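Local atomic coordinates of cycloalternan-forming enzyme (Listeria monocytogenes serovar 1/2a, PDB entry 5F7U), a protein that belongs to glycoside hydrolase family 31 and builds a TIM barrel joined to several beta-rich domains, among them a family 6 carbohydrate binding module. Residues 378-381 and 382-386; 524-528 and 529-533; 399-402 and 403-407. The protein carries 1 engineered substitution. All coordinates share one frame; numbering follows the deposited sequence.

Contact 1 (378-381 and 382-386); sequences SDVS and SALSN. With MG (magnesium ion), chain J.
Ser-385 N gives its hydrogen to Ser-381 O at 2.8 Å, the shortest of four consecutive i to i+4 bonds that carry this helix from residue 378 to residue 385. Leu-384 N donates to Val-380 O, with an N-H...O angle of 163°. Ser-382 N donates to Ser-378 O, and Ser-382 OG lies 2.9 Å from the same oxygen. The regular backbone holds Asp-379 where it serves a metal. Its CG stands beside its own N and opposite the carbonyl carbon (chi1 -75°), and its OD2 reaches the magnesium ion at 2.2 Å. Three waters, Asp-375 OD1 and the carbonyl O of Glu-373 bring the ligands to six; one of the waters also makes a weak bond to Asp-379 OD1. On a different side of the helix, one methyl of each branched residue meets the other, Val-380 CG1 lying 4.2 Å from Leu-384 CD1. This apolar side, with Ala-383, rests on Phe-397 of strand 396-399, while Val-380 and Leu-384 also pack on Val-446 of helix 439-448.

Contact 2 (524-528 and 529-533); sequences YLLTE and VGIDG
Ile-531 folds back over the last helical turn, and three of its side-chain carbons lie against one carbonyl oxygen. CB lies 3.8 Å from Leu-525 O, and the CG2 methyl keeps a similar spacing from that oxygen. CG1 comes closer, 3.5 Å from Leu-525 O, because chi1 of 72° sets it between the backbone N and the carbonyl carbon; CG1 also meets Leu-526 CD2. At the tip, CD1 touches Leu-525 CB at 4.0 Å. That oxygen also takes a backbone bond: Ile-531 N donates to Leu-525 O at 3.0 Å, nearly straight at 175°. One residue earlier, Tyr-524 O accepts from both Glu-528 N and Val-529 N, the second an i to i+5 bond that widens the helix as it ends. The side chains of Tyr-524 and Val-529 run side by side, Val-529 CG2 approaching Tyr-524 CD2 obliquely at 3.9 Å, while the phenol OH is held by the carbonyl of Tyr-409. A water ties the two arms of the turn, donating to Leu-526 O at 2.8 Å and to Ile-531 O at 2.7 Å. Gly-530, with a positive phi of 81°, takes the left-handed helical conformation that turns the chain. The result is a glycine-terminated helix end, here delivering the chain from helix 523-527 to strand 534-536 of the TIM barrel.

Contact 3 (399-402 and 403-407); sequences LEQW and SDEET. With GLC (alpha-D-glucopyranose), chain F; GLC (alpha-D-glucopyranose), chain B.
Ser-403 CB sits squarely over the indole of Trp-402, a CH-pi contact in which the carbon lies 3.6 Å from the centroid of the six-membered ring and only 9° off its normal. The indole is turned back over the following residue because its CG lies between the backbone N and the carbonyl carbon (chi1 72°), and its NE1 is bonded to the carbonyl O of Trp-456. A looser contact joins Gln-401 CG to Glu-405 OE2, where amide and carboxylate planes stand almost perpendicular; Gln-401 NE2 is hydrogen-bonded to the carbonyl O of Asn-372.

Hydrogen bonds shape the second half of the loop. Ser-403 OG accepts from Glu-405 N at 3.1 Å, making an ST turn. Asp-404 OD1 accepts from Glu-406 N, an Asx turn, and from Thr-407 N, which extends it to an Asx motif, both from one face of the carboxylate. The other oxygen, Asp-404 OD2, takes the hydroxyl of Thr-407 at 2.8 Å on its syn side. Together these bonds fix the carboxylate's rotation.

One water provides the bridging. It accepts from Ser-403 N at 3.0 Å and donates to both Glu-400 O and Glu-405 OE2, linking the two halves of the loop around a single point.

Sugar binding uses the two glutamates separately. Glu-405, bent at chi2, places both oxygens against one glucose (chain F): OE1 accepts from O4 and OE2 from O6, each at 2.6 Å. The extended Glu-400 accepts from O4 of the other glucose (chain B) through OE1 at 2.7 Å, while Lys-535 forms a salt bridge with OE2 and Asn-372 a second bond to OE1. The loop leaves the C-terminal end of barrel strand 396-399, the end where TIM barrels carry their active sites, and here lines a glycan pocket.

From the N terminus the order is contact 1, contact 3, contact 2, all in series within the barrel domain, with no nesting or crossing. Each spans adjoining residues, so none closes a long loop: contact 1 is successive helical turns, contact 3 a tight loop leaving a strand, contact 2 a helix end. Helix 377-389 leads into strand 396-399, and the strand's last residue ties the first two together, Leu-399 CD2 lying 3.8 Å from Val-380 CG2. Much later in sequence, contact 2 returns to the indole of contact 3, Leu-525 CD1 meeting Trp-402 CH2 at 4.0 Å. Contacts 1 and 2 do not touch; segment 399-407 lies against both.

Contact 1 (378-381 and 382-386)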
ATOM      1  N   SER A 378      -7.360 -33.968  -2.951  1.00 19.47           N
ATOM      2  CA  SER A 378      -6.001 -34.459  -3.225  1.00 19.36           C
ATOM      3  C   SER A 378      -5.057 -33.332  -3.620  1.00 18.67           C
ATOM      4  O   SER A 378      -3.858 -33.436  -3.375  1.00 18.45           O
ATOM      5  CB  SER A 378      -5.981 -35.559  -4.278  1.00 19.94           C
ATOM      6  OG  SER A 378      -6.636 -35.177  -5.476  1.00 19.99           O
ATOM      7  N   ASP A 379      -5.596 -32.263  -4.218  1.00 18.07           N
ATOM      8  CA  ASP A 379      -4.772 -31.071  -4.521  1.00 17.91           C
ATOM      9  C   ASP A 379      -4.332 -30.391  -3.231  1.00 17.46           C
ATOM     10  O   ASP A 379      -3.180 -29.933  -3.116  1.00 17.10           O
ATOM     11  CB  ASP A 379      -5.528 -30.025  -5.386  1.00 17.78           C
ATOM     12  CG  ASP A 379      -5.656 -30.424  -6.875  1.00 18.55           C
ATOM     13  OD1 ASP A 379      -4.958 -31.354  -7.323  1.00 19.65           O
ATOM     14  OD2 ASP A 379      -6.448 -29.791  -7.616  1.00 19.01           O
ATOM     15  N   VAL A 380      -5.253 -30.293  -2.271  1.00 17.42           N
ATOM     16  CA  VAL A 380      -4.954 -29.666  -0.974  1.00 17.26           C
ATOM     17  C   VAL A 380      -3.917 -30.532  -0.228  1.00 17.98           C
ATOM     18  O   VAL A 380      -2.917 -29.996   0.253  1.00 17.51           O
ATOM     19  CB  VAL A 380      -6.223 -29.430  -0.126  1.00 17.28           C
ATOM     20  CG1 VAL A 380      -5.872 -28.969   1.291  1.00 17.42           C
ATOM     21  CG2 VAL A 380      -7.122 -28.392  -0.787  1.00 16.65           C
ATOM     22  N   SER A 381      -4.148 -31.847  -0.159  1.00 18.81           N
ATOM     23  CA  SER A 381      -3.176 -32.763   0.465  1.00 19.82           C
ATOM     24  C   SER A 381      -1.792 -32.651  -0.158  1.00 19.78           C
ATOM     25  O   SER A 381      -0.789 -32.611   0.563  1.00 19.45           O
ATOM     26  CB  SER A 381      -3.665 -34.205   0.408  1.00 20.91           C
ATOM     27  OG  SER A 381      -4.879 -34.276   1.115  1.00 22.26           O
ATOM     28  N   SER A 382      -1.748 -32.596  -1.490  1.00 19.73           N
ATOM     29  CA  SER A 382      -0.478 -32.465  -2.213  1.00 20.07           C
ATOM     30  C   SER A 382       0.204 -31.151  -1.907  1.00 19.06           C
ATOM     31  O   SER A 382       1.412 -31.147  -1.723  1.00 18.89           O
ATOM     32  CB  SER A 382      -0.646 -32.617  -3.726  1.00 20.67           C
ATOM     33  OG  SER A 382      -1.035 -33.945  -4.018  1.00 23.80           O
ATOM     34  N   ALA A 383      -0.554 -30.042  -1.865  1.00 18.15           N
ATOM     35  CA  ALA A 383       0.021 -28.742  -1.496  1.00 17.41           C
ATOM     36  C   ALA A 383       0.643 -28.768  -0.102  1.00 17.63           C
ATOM     37  O   ALA A 383       1.755 -28.259   0.097  1.00 17.56           O
ATOM     38  CB  ALA A 383      -1.024 -27.624  -1.596  1.00 17.07           C
ATOM     39  N   LEU A 384      -0.054 -29.381   0.852  1.00 17.73           N
ATOM     40  CA  LEU A 384       0.482 -29.485   2.223  1.00 18.09           C
ATOM     41  C   LEU A 384       1.709 -30.390   2.287  1.00 18.66           C
ATOM     42  O   LEU A 384       2.697 -30.059   2.952  1.00 18.59           O
ATOM     43  CB  LEU A 384      -0.585 -29.969   3.218  1.00 18.30           C
ATOM     44  CG  LEU A 384      -1.848 -29.082   3.311  1.00 18.07           C
ATOM     45  CD1 LEU A 384      -2.903 -29.770   4.165  1.00 18.66           C
ATOM     46  CD2 LEU A 384      -1.563 -27.651   3.790  1.00 17.48           C
ATOM     47  N   SER A 385       1.637 -31.526   1.589  1.00 19.31           N
ATOM     48  CA  SER A 385       2.745 -32.469   1.520  1.00 20.33           C
ATOM     49  C   SER A 385       3.983 -31.839   0.865  1.00 19.67           C
ATOM     50  O   SER A 385       5.123 -31.990   1.366  1.00 19.33           O
ATOM     51  CB  SER A 385       2.303 -33.717   0.732  1.00 21.56           C
ATOM     52  OG  SER A 385       3.376 -34.631   0.694  1.00 24.48           O
ATOM     53  N   ASN A 386       3.763 -31.153  -0.261  1.00 19.00           N
ATOM     54  CA  ASN A 386       4.855 -30.435  -0.943  1.00 19.02           C
ATOM     55  C   ASN A 386       5.473 -29.341  -0.097  1.00 19.00           C
ATOM     56  O   ASN A 386       6.706 -29.175  -0.097  1.00 19.16           O
ATOM     57  CB  ASN A 386       4.387 -29.856  -2.287  1.00 19.01           C
ATOM     58  CG  ASN A 386       4.185 -30.918  -3.345  1.00 19.69           C
ATOM     59  OD1 ASN A 386       4.899 -31.911  -3.375  1.00 21.09           O
ATOM     60  ND2 ASN A 386       3.211 -30.711  -4.230  1.00 19.86           N
TER
HETATM   61 MG    MG J1104      -6.858 -29.388  -9.736  1.00 15.14          MG
HETATM   62  O   HOH W   1      -6.733 -31.523 -10.199  1.00 42.25           O
HETATM   63  O   HOH W   2      -4.550 -29.436 -10.020  1.00 44.26           O
HETATM   64  O   HOH W   3      -7.706 -28.529 -11.723  1.00 24.48           O

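Contact 2 (524-528 and 529-533)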
ATOM      1  N   TYR A 524     -22.389 -21.829   8.166  1.00 21.31           N
ATOM      2  CA  TYR A 524     -21.880 -23.177   8.426  1.00 21.06           C
ATOM      3  C   TYR A 524     -20.395 -23.361   8.048  1.00 20.25           C
ATOM      4  O   TYR A 524     -19.711 -24.197   8.644  1.00 20.41           O
ATOM      5  CB  TYR A 524     -22.774 -24.244   7.757  1.00 21.38           C
ATOM      6  CG  TYR A 524     -22.434 -24.514   6.311  1.00 20.81           C
ATOM      7  CD1 TYR A 524     -22.872 -23.647   5.297  1.00 20.40           C
ATOM      8  CD2 TYR A 524     -21.681 -25.647   5.945  1.00 20.83           C
ATOM      9  CE1 TYR A 524     -22.552 -23.890   3.962  1.00 19.81           C
ATOM     10  CE2 TYR A 524     -21.360 -25.900   4.603  1.00 20.33           C
ATOM     11  CZ  TYR A 524     -21.797 -25.018   3.624  1.00 19.84           C
ATOM     12  OH  TYR A 524     -21.484 -25.254   2.298  1.00 19.77           O
ATOM     13  N   LEU A 525     -19.905 -22.566   7.086  1.00 19.51           N
ATOM     14  CA  LEU A 525     -18.502 -22.621   6.657  1.00 19.18           C
ATOM     15  C   LEU A 525     -17.580 -22.209   7.789  1.00 18.92           C
ATOM     16  O   LEU A 525     -16.487 -22.750   7.942  1.00 18.90           O
ATOM     17  CB  LEU A 525     -18.250 -21.742   5.412  1.00 18.06           C
ATOM     18  CG  LEU A 525     -19.073 -22.116   4.156  1.00 18.50           C
ATOM     19  CD1 LEU A 525     -19.014 -20.991   3.127  1.00 17.91           C
ATOM     20  CD2 LEU A 525     -18.596 -23.428   3.529  1.00 18.59           C
ATOM     21  N   LEU A 526     -18.061 -21.274   8.594  1.00 19.21           N
ATOM     22  CA  LEU A 526     -17.307 -20.755   9.731  1.00 19.56           C
ATOM     23  C   LEU A 526     -17.537 -21.599  10.992  1.00 20.69           C
ATOM     24  O   LEU A 526     -16.579 -22.016  11.640  1.00 20.87           O
ATOM     25  CB  LEU A 526     -17.676 -19.288   9.956  1.00 19.16           C
ATOM     26  CG  LEU A 526     -17.123 -18.326   8.886  1.00 18.90           C
ATOM     27  CD1 LEU A 526     -18.019 -17.114   8.748  1.00 18.81           C
ATOM     28  CD2 LEU A 526     -15.711 -17.882   9.204  1.00 18.39           C
ATOM     29  N   THR A 527     -18.796 -21.881  11.312  1.00 21.45           N
ATOM     30  CA  THR A 527     -19.113 -22.521  12.587  1.00 22.88           C
ATOM     31  C   THR A 527     -18.757 -24.018  12.591  1.00 23.76           C
ATOM     32  O   THR A 527     -18.287 -24.535  13.612  1.00 24.58           O
ATOM     33  CB  THR A 527     -20.587 -22.313  12.978  1.00 23.42           C
ATOM     34  OG1 THR A 527     -21.424 -22.827  11.949  1.00 23.44           O
ATOM     35  CG2 THR A 527     -20.892 -20.829  13.151  1.00 23.33           C
ATOM     36  N   GLU A 528     -18.969 -24.697  11.457  1.00 23.65           N
ATOM     37  CA  GLU A 528     -18.822 -26.158  11.379  1.00 24.00           C
ATOM     38  C   GLU A 528     -17.637 -26.615  10.521  1.00 23.32           C
ATOM     39  O   GLU A 528     -16.897 -27.520  10.915  1.00 23.55           O
ATOM     40  CB  GLU A 528     -20.121 -26.791  10.868  1.00 25.30           C
ATOM     41  CG  GLU A 528     -21.339 -26.400  11.699  1.00 26.63           C
ATOM     42  CD  GLU A 528     -22.615 -27.019  11.206  1.00 28.05           C
ATOM     43  OE1 GLU A 528     -23.022 -28.029  11.817  1.00 29.20           O
ATOM     44  OE2 GLU A 528     -23.221 -26.501  10.234  1.00 28.06           O
ATOM     45  N   VAL A 529     -17.469 -26.019   9.343  1.00 21.96           N
ATOM     46  CA  VAL A 529     -16.334 -26.374   8.478  1.00 21.18           C
ATOM     47  C   VAL A 529     -15.040 -25.786   9.053  1.00 20.40           C
ATOM     48  O   VAL A 529     -13.958 -26.361   8.879  1.00 20.23           O
ATOM     49  CB  VAL A 529     -16.555 -25.950   6.999  1.00 20.66           C
ATOM     50  CG1 VAL A 529     -15.412 -26.428   6.120  1.00 20.44           C
ATOM     51  CG2 VAL A 529     -17.868 -26.509   6.466  1.00 21.20           C
ATOM     52  N   GLY A 530     -15.164 -24.659   9.757  1.00 19.96           N
ATOM     53  CA  GLY A 530     -14.049 -24.040  10.483  1.00 19.04           C
ATOM     54  C   GLY A 530     -13.072 -23.195   9.681  1.00 18.03           C
ATOM     55  O   GLY A 530     -11.892 -23.105  10.039  1.00 17.44           O
ATOM     56  N   ILE A 531     -13.548 -22.562   8.610  1.00 17.32           N
ATOM     57  CA  ILE A 531     -12.655 -21.705   7.811  1.00 16.69           C
ATOM     58  C   ILE A 531     -12.197 -20.445   8.565  1.00 16.59           C
ATOM     59  O   ILE A 531     -12.794 -20.060   9.596  1.00 17.00           O
ATOM     60  CB  ILE A 531     -13.245 -21.365   6.421  1.00 16.49           C
ATOM     61  CG1 ILE A 531     -14.400 -20.368   6.542  1.00 16.56           C
ATOM     62  CG2 ILE A 531     -13.608 -22.647   5.674  1.00 16.71           C
ATOM     63  CD1 ILE A 531     -14.848 -19.734   5.220  1.00 16.25           C
ATOM     64  N   ASP A 532     -11.177 -19.791   8.013  1.00 15.99           N
ATOM     65  CA  ASP A 532     -10.504 -18.681   8.663  1.00 16.09           C
ATOM     66  C   ASP A 532     -10.669 -17.372   7.910  1.00 15.65           C
ATOM     67  O   ASP A 532      -9.906 -16.434   8.117  1.00 15.26           O
ATOM     68  CB  ASP A 532      -9.022 -19.041   8.836  1.00 16.14           C
ATOM     69  CG  ASP A 532      -8.851 -20.324   9.617  1.00 17.03           C
ATOM     70  OD1 ASP A 532      -9.107 -20.282  10.825  1.00 17.96           O
ATOM     71  OD2 ASP A 532      -8.544 -21.376   9.023  1.00 17.09           O
ATOM     72  N   GLY A 533     -11.673 -17.301   7.036  1.00 15.54           N
ATOM     73  CA  GLY A 533     -11.990 -16.037   6.388  1.00 15.28           C
ATOM     74  C   GLY A 533     -12.326 -16.239   4.926  1.00 14.91           C
ATOM     75  O   GLY A 533     -12.497 -17.366   4.469  1.00 15.01           O
TER
HETATM   76  O   HOH W   4     -14.212 -20.608  11.884  1.00 22.63           O

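Contact 3 (399-402 and 403-407)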
ATOM      1  N   LEU A 399      -8.422 -21.281  -1.066  1.00 14.12           N
ATOM      2  CA  LEU A 399      -9.108 -22.096  -2.074  1.00 14.32           C
ATOM      3  C   LEU A 399     -10.038 -21.229  -2.889  1.00 14.37           C
ATOM      4  O   LEU A 399     -10.876 -20.525  -2.330  1.00 14.09           O
ATOM      5  CB  LEU A 399      -9.914 -23.246  -1.442  1.00 14.82           C
ATOM      6  CG  LEU A 399      -9.111 -24.471  -1.011  1.00 15.27           C
ATOM      7  CD1 LEU A 399     -10.101 -25.452  -0.409  1.00 15.76           C
ATOM      8  CD2 LEU A 399      -8.415 -25.098  -2.217  1.00 15.19           C
ATOM      9  N   GLU A 400      -9.896 -21.310  -4.208  1.00 14.48           N
ATOM     10  CA  GLU A 400     -10.772 -20.604  -5.119  1.00 14.84           C
ATOM     11  C   GLU A 400     -11.760 -21.534  -5.770  1.00 15.28           C
ATOM     12  O   GLU A 400     -12.978 -21.271  -5.735  1.00 16.08           O
ATOM     13  CB  GLU A 400      -9.964 -19.858  -6.183  1.00 14.76           C
ATOM     14  CG  GLU A 400      -9.095 -18.764  -5.590  1.00 14.84           C
ATOM     15  CD  GLU A 400      -8.587 -17.778  -6.613  1.00 14.69           C
ATOM     16  OE1 GLU A 400      -8.398 -18.162  -7.798  1.00 14.90           O
ATOM     17  OE2 GLU A 400      -8.375 -16.606  -6.222  1.00 14.75           O
ATOM     18  N   GLN A 401     -11.249 -22.621  -6.342  1.00 15.33           N
ATOM     19  CA  GLN A 401     -12.058 -23.552  -7.112  1.00 16.07           C
ATOM     20  C   GLN A 401     -12.641 -24.635  -6.180  1.00 16.26           C
ATOM     21  O   GLN A 401     -12.402 -25.844  -6.338  1.00 16.60           O
ATOM     22  CB  GLN A 401     -11.218 -24.121  -8.257  1.00 16.36           C
ATOM     23  CG  GLN A 401     -12.061 -24.641  -9.402  1.00 17.25           C
ATOM     24  CD  GLN A 401     -11.288 -25.182 -10.584  1.00 17.31           C
ATOM     25  OE1 GLN A 401     -11.899 -25.814 -11.437  1.00 18.04           O
ATOM     26  NE2 GLN A 401      -9.969 -24.989 -10.634  1.00 16.91           N
ATOM     27  N   TRP A 402     -13.429 -24.170  -5.211  1.00 16.20           N
ATOM     28  CA  TRP A 402     -13.903 -25.012  -4.114  1.00 16.40           C
ATOM     29  C   TRP A 402     -15.389 -25.335  -4.194  1.00 16.68           C
ATOM     30  O   TRP A 402     -15.843 -26.324  -3.616  1.00 17.38           O
ATOM     31  CB  TRP A 402     -13.589 -24.347  -2.753  1.00 16.19           C
ATOM     32  CG  TRP A 402     -14.450 -23.128  -2.437  1.00 15.93           C
ATOM     33  CD1 TRP A 402     -14.159 -21.816  -2.733  1.00 15.35           C
ATOM     34  CD2 TRP A 402     -15.710 -23.113  -1.737  1.00 16.10           C
ATOM     35  NE1 TRP A 402     -15.166 -20.994  -2.275  1.00 15.38           N
ATOM     36  CE2 TRP A 402     -16.135 -21.764  -1.675  1.00 15.84           C
ATOM     37  CE3 TRP A 402     -16.535 -24.119  -1.169  1.00 16.73           C
ATOM     38  CZ2 TRP A 402     -17.335 -21.380  -1.053  1.00 16.08           C
ATOM     39  CZ3 TRP A 402     -17.737 -23.735  -0.557  1.00 16.98           C
ATOM     40  CH2 TRP A 402     -18.122 -22.369  -0.503  1.00 16.71           C
ATOM     41  N   SER A 403     -16.153 -24.475  -4.861  1.00 16.60           N
ATOM     42  CA  SER A 403     -17.600 -24.524  -4.739  1.00 17.02           C
ATOM     43  C   SER A 403     -18.286 -25.183  -5.931  1.00 17.53           C
ATOM     44  O   SER A 403     -17.642 -25.577  -6.902  1.00 17.29           O
ATOM     45  CB  SER A 403     -18.163 -23.103  -4.510  1.00 16.90           C
ATOM     46  OG  SER A 403     -18.280 -22.407  -5.735  1.00 17.06           O
ATOM     47  N   ASP A 404     -19.610 -25.268  -5.848  1.00 18.13           N
ATOM     48  CA  ASP A 404     -20.454 -25.724  -6.955  1.00 18.71           C
ATOM     49  C   ASP A 404     -20.429 -24.813  -8.197  1.00 18.82           C
ATOM     50  O   ASP A 404     -21.000 -25.162  -9.232  1.00 18.90           O
ATOM     51  CB  ASP A 404     -21.903 -25.930  -6.446  1.00 19.47           C
ATOM     52  CG  ASP A 404     -22.571 -24.632  -5.954  1.00 19.34           C
ATOM     53  OD1 ASP A 404     -21.968 -23.535  -6.026  1.00 19.33           O
ATOM     54  OD2 ASP A 404     -23.731 -24.703  -5.492  1.00 20.12           O
ATOM     55  N   GLU A 405     -19.794 -23.643  -8.079  1.00 18.74           N
ATOM     56  CA  GLU A 405     -19.711 -22.640  -9.173  1.00 19.09           C
ATOM     57  C   GLU A 405     -21.108 -22.179  -9.621  1.00 19.43           C
ATOM     58  O   GLU A 405     -21.309 -21.780 -10.781  1.00 19.11           O
ATOM     59  CB  GLU A 405     -18.907 -23.190 -10.375  1.00 19.78           C
ATOM     60  CG  GLU A 405     -17.470 -23.608 -10.034  1.00 20.58           C
ATOM     61  CD  GLU A 405     -16.558 -22.410  -9.782  1.00 20.66           C
ATOM     62  OE1 GLU A 405     -16.867 -21.307 -10.274  1.00 21.51           O
ATOM     63  OE2 GLU A 405     -15.516 -22.565  -9.101  1.00 21.48           O
ATOM     64  N   GLU A 406     -22.061 -22.245  -8.689  1.00 19.38           N
ATOM     65  CA  GLU A 406     -23.417 -21.785  -8.921  1.00 20.22           C
ATOM     66  C   GLU A 406     -23.912 -20.912  -7.783  1.00 19.75           C
ATOM     67  O   GLU A 406     -24.264 -19.764  -8.007  1.00 19.76           O
ATOM     68  CB  GLU A 406     -24.359 -22.972  -9.121  1.00 21.53           C
ATOM     69  CG  GLU A 406     -24.086 -23.803 -10.367  1.00 23.48           C
ATOM     70  CD  GLU A 406     -24.323 -23.066 -11.680  1.00 24.82           C
ATOM     71  OE1 GLU A 406     -24.816 -21.912 -11.701  1.00 25.46           O
ATOM     72  OE2 GLU A 406     -23.981 -23.654 -12.735  1.00 26.85           O
ATOM     73  N   THR A 407     -23.954 -21.471  -6.573  1.00 19.75           N
ATOM     74  CA  THR A 407     -24.373 -20.726  -5.387  1.00 19.63           C
ATOM     75  C   THR A 407     -23.182 -20.018  -4.732  1.00 19.24           C
ATOM     76  O   THR A 407     -23.351 -19.016  -4.042  1.00 19.59           O
ATOM     77  CB  THR A 407     -24.989 -21.642  -4.312  1.00 19.87           C
ATOM     78  OG1 THR A 407     -23.993 -22.539  -3.793  1.00 19.41           O
ATOM     79  CG2 THR A 407     -26.198 -22.453  -4.871  1.00 20.44           C
TER
HETATM   80  C1  GLC F   3     -11.825 -17.938 -11.495  1.00 25.64           C
HETATM   81  C2  GLC F   3     -12.830 -17.907 -12.656  1.00 27.55           C
HETATM   82  C3  GLC F   3     -14.275 -17.895 -12.143  1.00 27.41           C
HETATM   83  C4  GLC F   3     -14.519 -19.025 -11.143  1.00 26.07           C
HETATM   84  C5  GLC F   3     -13.491 -18.891 -10.009  1.00 24.53           C
HETATM   85  C6  GLC F   3     -13.650 -19.905  -8.883  1.00 23.74           C
HETATM   86  O2  GLC F   3     -12.628 -16.733 -13.446  1.00 29.08           O
HETATM   87  O3  GLC F   3     -15.190 -18.007 -13.240  1.00 28.66           O
HETATM   88  O4  GLC F   3     -15.858 -18.928 -10.642  1.00 26.18           O
HETATM   89  O5  GLC F   3     -12.160 -18.978 -10.558  1.00 23.89           O
HETATM   90  O6  GLC F   3     -13.290 -21.200  -9.373  1.00 23.42           O
HETATM   91  C1  GLC B   2     -10.252 -12.927 -10.241  1.00 24.23           C
HETATM   92  C2  GLC B   2      -9.095 -12.718  -9.239  1.00 22.22           C
HETATM   93  C3  GLC B   2      -8.033 -13.833  -9.302  1.00 21.59           C
HETATM   94  C4  GLC B   2      -8.699 -15.213  -9.175  1.00 21.87           C
HETATM   95  C5  GLC B   2      -9.946 -15.321 -10.064  1.00 23.14           C
HETATM   96  C6  GLC B   2     -10.732 -16.605  -9.855  1.00 23.44           C
HETATM   97  O2  GLC B   2      -8.567 -11.393  -9.357  1.00 22.18           O
HETATM   98  O3  GLC B   2      -7.061 -13.692  -8.250  1.00 19.32           O
HETATM   99  O4  GLC B   2      -7.763 -16.246  -9.536  1.00 19.95           O
HETATM  100  O5  GLC B   2     -10.849 -14.204  -9.936  1.00 23.37           O
HETATM  101  O6  GLC B   2     -11.740 -16.626 -10.885  1.00 24.60           O
HETATM  102  O   HOH W   5     -15.626 -21.900  -6.386  1.00 17.70           O